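Local coordinates for protein CRISPR system Cmr subunit Cmr6 (Pyrococcus furiosus, PDB 4W8V) that forms part of the RNA-binding type III-B Cmr complex of CRISPR immunity, an elongated RNA-silencing assembly that it caps together with Cmr1, at residues H13-K18 with E213-A218; T63-A68 with S107-E112; L114-E119 with A218-K223. All blocks are in the same frame, centred on the assembly; numbering follows the deposited sequence.

Interaction 1 (H13-K18 with E213-A218); sequences HAITGK and ELTEKA
Ile15 reaches from strand 13-21 to Thr215 and Glu216 of helix 212-228, a helix-on-sheet contact in a ferredoxin-like (RRM-like) domain, the fold expected of a RAMP protein. The four-stranded antiparallel sheet has 13-21 as an inner strand, next to 202-209. The helix follows 202-209 and turns back, so the short segments run nearly parallel: their axes lie 8.6 Å apart at an angle of 25°. Ile15 sits between two neighbouring helix residues and meets each differently. Its CG1 stands beside the backbone N (chi1 -46°) and lies 3.7 Å from CG2 of Thr215, the two side chains slanting past each other. Its terminal methyl continues to the next helix position, where Ile15 CD1 touches Glu216 CG at 3.7 Å, here with the side chains at nearly a right angle. Only the aliphatic part of Glu216 is used; beyond CG the chain runs on extended, and its carboxylate makes a weak, long ion pair with Arg212. Thr215 presents its methyl to the strand because CG2 is anti to the backbone N, while OG1 turns back to bond the carbonyl of Asp211. The hydroxyl of this buried residue is satisfied by the residue just before the helix, and its methyl is left for the strand. His13 lies at the margin: its ring leads away from 213-218, with ND1 bonded to the carbonyl O of Arg210, and the backbone makes the approach, His13 O lying 3.9 Å from Thr215 CG2.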
loop_
_atom_site.group_PDB
_atom_site.type_symbol
_atom_site.label_atom_id
_atom_site.label_comp_id
_atom_site.label_asym_id
_atom_site.label_seq_id
_atom_site.Cartn_x
_atom_site.Cartn_y
_atom_site.Cartn_z
ATOM N N HIS A 13 0.871 19.468 -5.994
ATOM C CA HIS A 13 -0.051 19.507 -4.868
ATOM C C HIS A 13 0.282 18.378 -3.907
ATOM O O HIS A 13 0.270 17.210 -4.290
ATOM C CB HIS A 13 -1.500 19.381 -5.338
ATOM C CG HIS A 13 -2.015 20.593 -6.048
ATOM N ND1 HIS A 13 -2.215 20.628 -7.411
ATOM C CD2 HIS A 13 -2.371 21.815 -5.582
ATOM C CE1 HIS A 13 -2.673 21.822 -7.755
ATOM N NE2 HIS A 13 -2.775 22.557 -6.665
ATOM N N ALA A 14 0.585 18.713 -2.661
ATOM C CA ALA A 14 0.913 17.679 -1.693
ATOM C C ALA A 14 -0.204 17.490 -0.669
ATOM O O ALA A 14 -0.359 18.306 0.233
ATOM C CB ALA A 14 2.220 18.008 -0.988
ATOM N N ILE A 15 -0.965 16.403 -0.803
ATOM C CA ILE A 15 -1.974 16.064 0.194
ATOM C C ILE A 15 -1.311 15.261 1.305
ATOM O O ILE A 15 -0.706 14.222 1.048
ATOM C CB ILE A 15 -3.143 15.251 -0.399
ATOM C CG1 ILE A 15 -3.627 15.867 -1.715
ATOM C CG2 ILE A 15 -4.276 15.145 0.611
ATOM C CD1 ILE A 15 -4.069 17.320 -1.600
ATOM N N THR A 16 -1.402 15.743 2.540
ATOM C CA THR A 16 -0.782 15.037 3.649
ATOM C C THR A 16 -1.722 14.780 4.814
ATOM O O THR A 16 -2.767 15.415 4.947
ATOM C CB THR A 16 0.432 15.799 4.188
ATOM O OG1 THR A 16 -0.004 16.870 5.043
ATOM C CG2 THR A 16 1.275 16.350 3.051
ATOM N N GLY A 17 -1.324 13.832 5.655
ATOM C CA GLY A 17 -1.990 13.567 6.913
ATOM C C GLY A 17 -1.035 12.971 7.928
ATOM O O GLY A 17 0.027 12.482 7.576
ATOM N N LYS A 18 -1.414 13.020 9.198
ATOM C CA LYS A 18 -0.635 12.395 10.256
ATOM C C LYS A 18 -1.269 11.076 10.681
ATOM O O LYS A 18 -2.452 11.028 10.990
ATOM C CB LYS A 18 -0.512 13.320 11.460
ATOM C CG LYS A 18 0.289 14.575 11.213
ATOM C CD LYS A 18 0.496 15.314 12.517
ATOM C CE LYS A 18 1.134 16.673 12.314
ATOM N NZ LYS A 18 1.041 17.464 13.569
ATOM N N GLU A 213 -7.407 17.073 -7.712
ATOM C CA GLU A 213 -8.512 16.181 -7.400
ATOM C C GLU A 213 -8.115 14.721 -7.613
ATOM O O GLU A 213 -8.582 13.837 -6.895
ATOM C CB GLU A 213 -9.749 16.520 -8.232
ATOM N N LEU A 214 -7.254 14.469 -8.595
ATOM C CA LEU A 214 -6.752 13.122 -8.815
ATOM C C LEU A 214 -5.883 12.705 -7.632
ATOM O O LEU A 214 -6.004 11.592 -7.123
ATOM C CB LEU A 214 -5.955 13.027 -10.116
ATOM C CG LEU A 214 -5.507 11.596 -10.426
ATOM C CD1 LEU A 214 -6.662 10.808 -11.035
ATOM C CD2 LEU A 214 -4.265 11.549 -11.311
ATOM N N THR A 215 -5.018 13.611 -7.195
ATOM C CA THR A 215 -4.113 13.348 -6.089
ATOM C C THR A 215 -4.889 13.100 -4.800
ATOM O O THR A 215 -4.522 12.236 -3.999
ATOM C CB THR A 215 -3.125 14.519 -5.906
ATOM O OG1 THR A 215 -2.357 14.666 -7.105
ATOM C CG2 THR A 215 -2.185 14.276 -4.741
ATOM N N GLU A 216 -5.972 13.845 -4.611
ATOM C CA GLU A 216 -6.793 13.685 -3.414
ATOM C C GLU A 216 -7.427 12.305 -3.345
ATOM O O GLU A 216 -7.491 11.704 -2.274
ATOM C CB GLU A 216 -7.876 14.760 -3.353
ATOM C CG GLU A 216 -7.390 16.066 -2.750
ATOM C CD GLU A 216 -8.445 17.153 -2.762
ATOM O OE1 GLU A 216 -9.422 17.034 -3.538
ATOM O OE2 GLU A 216 -8.289 18.128 -1.996
ATOM N N LYS A 217 -7.900 11.819 -4.489
ATOM C CA LYS A 217 -8.470 10.489 -4.580
ATOM C C LYS A 217 -7.426 9.454 -4.184
ATOM O O LYS A 217 -7.714 8.527 -3.425
ATOM C CB LYS A 217 -8.981 10.220 -5.991
ATOM C CG LYS A 217 -10.114 11.128 -6.408
ATOM C CD LYS A 217 -10.745 10.655 -7.700
ATOM C CE LYS A 217 -11.799 11.645 -8.189
ATOM N NZ LYS A 217 -12.416 11.207 -9.474
ATOM N N ALA A 218 -6.211 9.647 -4.690
ATOM C CA ALA A 218 -5.078 8.785 -4.383
ATOM C C ALA A 218 -4.853 8.700 -2.883
ATOM O O ALA A 218 -4.644 7.622 -2.323
ATOM C CB ALA A 218 -3.813 9.289 -5.083
#

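Interaction 2 (T63-A68 with S107-E112); sequences TYYVLA and SRLCKE
The ring of Tyr65 meets Leu109 obliquely: Leu109 CD1 lies 3.9 Å from Tyr65 CE1 and almost as near to CD1 of the same ring, and the two side chains stand at about a right angle. Phe77 packs edge-to-face with this ring, and Tyr173, from a loop, touches it as well. With CG anti to the backbone N (chi1 -179°), the ring swings from the flank of its helix toward the other segment. Next to it, Val66 points toward the second helix and divides its two methyls between two residues. CG2 rests on the backbone, 3.6 Å from the carbonyl oxygen of Leu109 and 4.0 Å from Leu109 CB. CG1 goes to the next residue, 3.8 Å from Cys110 CA and 4.2 Å from Cys110 SG. With the small Val66 side chain and the backbone of Cys110 at the centre, the CA atoms of these two residues come within 5.1 Å. Helix 52-68 probably corresponds to the first core helix of the ferredoxin-like fold, and this contact is made near its C-terminal end; helix 108-116 lies among the helices between it and strand 143-149. The two segments cross steeply, at -102°, so they meet over about one turn each. Ser107 is the N-cap of the second helix: its OG accepts from the backbone N of Cys110 at 2.9 Å and also bonds Glu69, tying the cap to the residue that follows the first segment. Salt bridges from Arg108 to Asp228 and from Glu112 to Arg227 tie helix 108-116 to the end of helix 212-228.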
loop_
_atom_site.group_PDB
_atom_site.type_symbol
_atom_site.label_atom_id
_atom_site.label_comp_id
_atom_site.label_asym_id
_atom_site.label_seq_id
_atom_site.Cartn_x
_atom_site.Cartn_y
_atom_site.Cartn_z
ATOM N N THR A 63 -6.894 -1.855 -5.065
ATOM C CA THR A 63 -7.727 -1.573 -6.227
ATOM C C THR A 63 -7.895 -2.785 -7.139
ATOM O O THR A 63 -8.897 -2.889 -7.841
ATOM C CB THR A 63 -7.170 -0.397 -7.056
ATOM O OG1 THR A 63 -6.006 -0.820 -7.768
ATOM C CG2 THR A 63 -6.810 0.773 -6.141
ATOM N N TYR A 64 -6.926 -3.695 -7.150
ATOM C CA TYR A 64 -7.060 -4.888 -7.989
ATOM C C TYR A 64 -8.042 -5.831 -7.324
ATOM O O TYR A 64 -8.755 -6.568 -7.985
ATOM C CB TYR A 64 -5.727 -5.597 -8.203
ATOM C CG TYR A 64 -4.615 -4.721 -8.708
ATOM C CD1 TYR A 64 -4.877 -3.612 -9.492
ATOM C CD2 TYR A 64 -3.294 -5.005 -8.392
ATOM C CE1 TYR A 64 -3.860 -2.816 -9.945
ATOM C CE2 TYR A 64 -2.273 -4.220 -8.848
ATOM C CZ TYR A 64 -2.557 -3.127 -9.624
ATOM O OH TYR A 64 -1.534 -2.340 -10.074
ATOM N N TYR A 65 -8.044 -5.795 -5.997
ATOM C CA TYR A 65 -8.931 -6.609 -5.198
ATOM C C TYR A 65 -10.384 -6.196 -5.406
ATOM O O TYR A 65 -11.263 -7.034 -5.627
ATOM C CB TYR A 65 -8.536 -6.501 -3.734
ATOM C CG TYR A 65 -9.355 -7.320 -2.775
ATOM C CD1 TYR A 65 -10.503 -6.795 -2.177
ATOM C CD2 TYR A 65 -8.966 -8.602 -2.432
ATOM C CE1 TYR A 65 -11.252 -7.543 -1.278
ATOM C CE2 TYR A 65 -9.704 -9.361 -1.538
ATOM C CZ TYR A 65 -10.840 -8.828 -0.961
ATOM O OH TYR A 65 -11.564 -9.589 -0.071
ATOM N N VAL A 66 -10.632 -4.898 -5.337
ATOM C CA VAL A 66 -11.970 -4.362 -5.520
ATOM C C VAL A 66 -12.456 -4.577 -6.957
ATOM O O VAL A 66 -13.590 -5.005 -7.179
ATOM C CB VAL A 66 -12.000 -2.858 -5.160
ATOM C CG1 VAL A 66 -13.213 -2.178 -5.754
ATOM C CG2 VAL A 66 -11.941 -2.688 -3.652
ATOM N N LEU A 67 -11.592 -4.298 -7.930
ATOM C CA LEU A 67 -11.987 -4.363 -9.336
ATOM C C LEU A 67 -12.222 -5.791 -9.818
ATOM O O LEU A 67 -12.861 -6.002 -10.852
ATOM C CB LEU A 67 -10.941 -3.684 -10.219
ATOM C CG LEU A 67 -11.104 -2.161 -10.311
ATOM C CD1 LEU A 67 -10.006 -1.523 -11.162
ATOM C CD2 LEU A 67 -12.475 -1.832 -10.867
ATOM N N ALA A 68 -11.696 -6.762 -9.077
ATOM C CA ALA A 68 -11.947 -8.167 -9.370
ATOM C C ALA A 68 -13.439 -8.463 -9.207
ATOM O O ALA A 68 -13.995 -9.317 -9.888
ATOM C CB ALA A 68 -11.109 -9.067 -8.464
ATOM N N SER A 107 -18.372 -5.694 -1.712
ATOM C CA SER A 107 -17.703 -5.825 -0.422
ATOM C C SER A 107 -17.665 -4.451 0.214
ATOM O O SER A 107 -17.952 -3.462 -0.449
ATOM C CB SER A 107 -16.292 -6.390 -0.576
ATOM O OG SER A 107 -15.409 -5.452 -1.177
ATOM N N ARG A 108 -17.322 -4.390 1.493
ATOM C CA ARG A 108 -17.128 -3.106 2.154
ATOM C C ARG A 108 -16.050 -2.311 1.427
ATOM O O ARG A 108 -16.228 -1.132 1.133
ATOM C CB ARG A 108 -16.749 -3.303 3.620
ATOM C CG ARG A 108 -16.824 -2.055 4.472
ATOM C CD ARG A 108 -16.334 -2.402 5.851
ATOM N NE ARG A 108 -15.038 -3.060 5.771
ATOM C CZ ARG A 108 -13.875 -2.423 5.843
ATOM N NH1 ARG A 108 -13.851 -1.102 6.018
ATOM N NH2 ARG A 108 -12.735 -3.105 5.746
ATOM N N LEU A 109 -14.942 -2.976 1.109
ATOM C CA LEU A 109 -13.839 -2.306 0.424
ATOM C C LEU A 109 -14.305 -1.778 -0.925
ATOM O O LEU A 109 -13.923 -0.689 -1.339
ATOM C CB LEU A 109 -12.649 -3.254 0.248
ATOM C CG LEU A 109 -11.907 -3.645 1.525
ATOM C CD1 LEU A 109 -10.758 -4.591 1.206
ATOM C CD2 LEU A 109 -11.394 -2.412 2.260
ATOM N N CYS A 110 -15.150 -2.551 -1.600
ATOM C CA CYS A 110 -15.741 -2.109 -2.852
ATOM C C CYS A 110 -16.619 -0.869 -2.657
ATOM O O CYS A 110 -16.539 0.069 -3.443
ATOM C CB CYS A 110 -16.552 -3.231 -3.481
ATOM S SG CYS A 110 -17.265 -2.793 -5.061
ATOM N N LYS A 111 -17.448 -0.869 -1.613
ATOM C CA LYS A 111 -18.292 0.282 -1.297
ATOM C C LYS A 111 -17.429 1.523 -1.075
ATOM O O LYS A 111 -17.682 2.576 -1.653
ATOM C CB LYS A 111 -19.149 0.034 -0.044
ATOM C CG LYS A 111 -20.064 -1.174 -0.077
ATOM C CD LYS A 111 -21.379 -0.881 -0.774
ATOM C CE LYS A 111 -22.337 -2.074 -0.701
ATOM N NZ LYS A 111 -22.779 -2.378 0.690
ATOM N N GLU A 112 -16.408 1.383 -0.235
ATOM C CA GLU A 112 -15.504 2.478 0.095
ATOM C C GLU A 112 -14.814 3.012 -1.145
ATOM O O GLU A 112 -14.643 4.215 -1.307
ATOM C CB GLU A 112 -14.454 2.024 1.111
ATOM C CG GLU A 112 -14.989 1.743 2.500
ATOM C CD GLU A 112 -15.065 2.991 3.355
ATOM O OE1 GLU A 112 -15.562 4.027 2.861
ATOM O OE2 GLU A 112 -14.613 2.939 4.518
#

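Interaction 3 (L114-E119 with A218-K223); sequences LRIFGE and AFSLVK
Ile116 and Ser220 make the close part of this contact, with Ile116 CD1 3.5 Å from Ser220 CB. The beta carbon of the serine sits among the branches of the isoleucine: Ile116 CG2 is 3.9 Å from Ser220 CB, and CG1 is only slightly farther. CG1 lies beside the backbone N (chi1 -48°), leaving CG2 anti to that N, and both branches can then bear on one small residue. Ser220 meets Ile116 mainly through its beta carbon. Its OG turns back toward the preceding turn, where it makes a weak hydrogen bond to the carbonyl of Glu216. Deeper in, the packing is made of larger groups. Phe117, the first residue past the end of helix 108-116, directs its ring edge at Leu221, whose CD1 lies near the ring plane, 3.9 Å from Phe117 CZ. The two side chains cross at about a right angle. Between these two points the fit is looser, since Ile116 CG1 and Leu221 CD2 are 4.4 Å apart. Phe117 and Leu221 are buried, whereas Ile116 and Ser220 are partly exposed, so the shortest contact lies toward the solvent side. Arg115, next to Ile116, is exposed, and its NE pairs with Glu112; past Phe117 the chain leaves through exposed Gly118 to poorly ordered Glu119. The contact joins helix 108-116 to helix 212-228, which lies on the sheet of the probably ferredoxin-like domain. Helix 122-133 closes over Phe117 through Ile125, Glu128 and Leu129, while Leu221 reaches Thr59 and Thr63 of helix 52-68. Toward the sheet, Phe219 packs on Ile15 and Phe19 of strand 13-21 and on Val207 of strand 202-209, and Val222 on Val205 and Val207.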
loop_
_atom_site.group_PDB
_atom_site.type_symbol
_atom_site.label_atom_id
_atom_site.label_comp_id
_atom_site.label_asym_id
_atom_site.label_seq_id
_atom_site.Cartn_x
_atom_site.Cartn_y
_atom_site.Cartn_z
ATOM N N LEU A 114 -15.905 2.956 -4.250
ATOM C CA LEU A 114 -16.854 3.670 -5.089
ATOM C C LEU A 114 -17.221 5.029 -4.507
ATOM O O LEU A 114 -17.598 5.936 -5.242
ATOM C CB LEU A 114 -18.109 2.815 -5.285
ATOM C CG LEU A 114 -17.830 1.605 -6.166
ATOM C CD1 LEU A 114 -18.953 0.577 -6.070
ATOM C CD2 LEU A 114 -17.619 2.070 -7.599
ATOM N N ARG A 115 -17.106 5.170 -3.190
ATOM C CA ARG A 115 -17.359 6.459 -2.554
ATOM C C ARG A 115 -16.293 7.476 -2.964
ATOM O O ARG A 115 -16.606 8.648 -3.166
ATOM C CB ARG A 115 -17.416 6.321 -1.032
ATOM C CG ARG A 115 -18.623 5.544 -0.526
ATOM C CD ARG A 115 -18.728 5.591 0.994
ATOM N NE ARG A 115 -18.493 4.290 1.624
ATOM C CZ ARG A 115 -19.450 3.422 1.942
ATOM N NH1 ARG A 115 -20.722 3.700 1.686
ATOM N NH2 ARG A 115 -19.136 2.269 2.517
ATOM N N ILE A 116 -15.047 7.021 -3.102
ATOM C CA ILE A 116 -13.958 7.904 -3.518
ATOM C C ILE A 116 -14.197 8.434 -4.927
ATOM O O ILE A 116 -14.006 9.624 -5.197
ATOM C CB ILE A 116 -12.569 7.210 -3.520
ATOM C CG1 ILE A 116 -12.294 6.427 -2.229
ATOM C CG2 ILE A 116 -11.472 8.219 -3.796
ATOM C CD1 ILE A 116 -12.453 7.204 -0.984
ATOM N N PHE A 117 -14.621 7.550 -5.823
ATOM C CA PHE A 117 -14.699 7.905 -7.233
ATOM C C PHE A 117 -16.069 8.390 -7.685
ATOM O O PHE A 117 -16.376 8.337 -8.874
ATOM C CB PHE A 117 -14.254 6.720 -8.077
ATOM C CG PHE A 117 -12.788 6.462 -7.982
ATOM C CD1 PHE A 117 -11.895 7.251 -8.687
ATOM C CD2 PHE A 117 -12.293 5.473 -7.156
ATOM C CE1 PHE A 117 -10.535 7.039 -8.588
ATOM C CE2 PHE A 117 -10.936 5.261 -7.051
ATOM C CZ PHE A 117 -10.055 6.045 -7.766
ATOM N N GLY A 118 -16.865 8.872 -6.733
ATOM C CA GLY A 118 -18.164 9.471 -6.992
ATOM C C GLY A 118 -18.987 8.898 -8.132
ATOM O O GLY A 118 -19.089 7.680 -8.302
ATOM N N GLU A 119 -19.561 9.794 -8.929
ATOM C CA GLU A 119 -20.482 9.416 -9.992
ATOM C C GLU A 119 -19.765 9.149 -11.310
ATOM O O GLU A 119 -20.306 9.422 -12.379
ATOM N N ALA A 218 -6.211 9.647 -4.690
ATOM C CA ALA A 218 -5.078 8.785 -4.383
ATOM C C ALA A 218 -4.853 8.700 -2.883
ATOM O O ALA A 218 -4.644 7.622 -2.323
ATOM C CB ALA A 218 -3.813 9.289 -5.083
ATOM N N PHE A 219 -4.914 9.850 -2.239
ATOM C CA PHE A 219 -4.720 9.943 -0.803
ATOM C C PHE A 219 -5.783 9.145 -0.057
ATOM O O PHE A 219 -5.515 8.534 0.974
ATOM C CB PHE A 219 -4.746 11.413 -0.364
ATOM C CG PHE A 219 -4.412 11.611 1.084
ATOM C CD1 PHE A 219 -3.102 11.487 1.532
ATOM C CD2 PHE A 219 -5.402 11.895 2.002
ATOM C CE1 PHE A 219 -2.792 11.648 2.868
ATOM C CE2 PHE A 219 -5.099 12.073 3.345
ATOM C CZ PHE A 219 -3.791 11.948 3.777
ATOM N N SER A 220 -6.992 9.151 -0.598
ATOM C CA SER A 220 -8.116 8.484 0.036
ATOM C C SER A 220 -7.955 6.972 -0.071
ATOM O O SER A 220 -8.286 6.231 0.846
ATOM C CB SER A 220 -9.427 8.939 -0.603
ATOM O OG SER A 220 -9.795 10.214 -0.123
ATOM N N LEU A 221 -7.417 6.527 -1.195
ATOM C CA LEU A 221 -7.110 5.127 -1.360
ATOM C C LEU A 221 -6.002 4.716 -0.391
ATOM O O LEU A 221 -6.058 3.649 0.202
ATOM C CB LEU A 221 -6.724 4.836 -2.814
ATOM C CG LEU A 221 -7.892 4.863 -3.804
ATOM C CD1 LEU A 221 -7.399 4.631 -5.212
ATOM C CD2 LEU A 221 -8.952 3.826 -3.415
ATOM N N VAL A 222 -5.013 5.580 -0.200
ATOM C CA VAL A 222 -3.886 5.263 0.674
ATOM C C VAL A 222 -4.350 5.121 2.123
ATOM O O VAL A 222 -3.946 4.187 2.835
ATOM C CB VAL A 222 -2.798 6.345 0.551
ATOM C CG1 VAL A 222 -1.839 6.321 1.738
ATOM C CG2 VAL A 222 -2.057 6.188 -0.766
ATOM N N LYS A 223 -5.213 6.049 2.541
ATOM C CA LYS A 223 -5.896 5.984 3.819
ATOM C C LYS A 223 -6.568 4.640 3.992
ATOM O O LYS A 223 -6.382 3.951 4.997
ATOM C CB LYS A 223 -6.965 7.083 3.928
ATOM C CG LYS A 223 -6.599 8.294 4.767
ATOM C CD LYS A 223 -7.734 9.332 4.786
ATOM C CE LYS A 223 -8.838 8.942 5.765
ATOM N NZ LYS A 223 -8.389 9.044 7.183
#

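How the interactions relate
Helix 212-228 joins interactions 1 and 3, which share Ala218 and lie about 10 Å apart between centres. It meets the sheet in interaction 1 and helix 108-116 in interaction 3. Interactions 2 and 3 both use helix 108-116, which bridges helices 52-68 and 212-228. Interactions 1 and 2 do not touch. All three are partly buried and none is wholly core: one of four touching residues is buried in interaction 1, two of four in each of interactions 2 and 3. All lack hydrogen bonds across the segments. The side-chain contacts of interaction 1 are between aliphatic carbons, whereas interactions 2 and 3, in the helical layer, each add an aromatic ring.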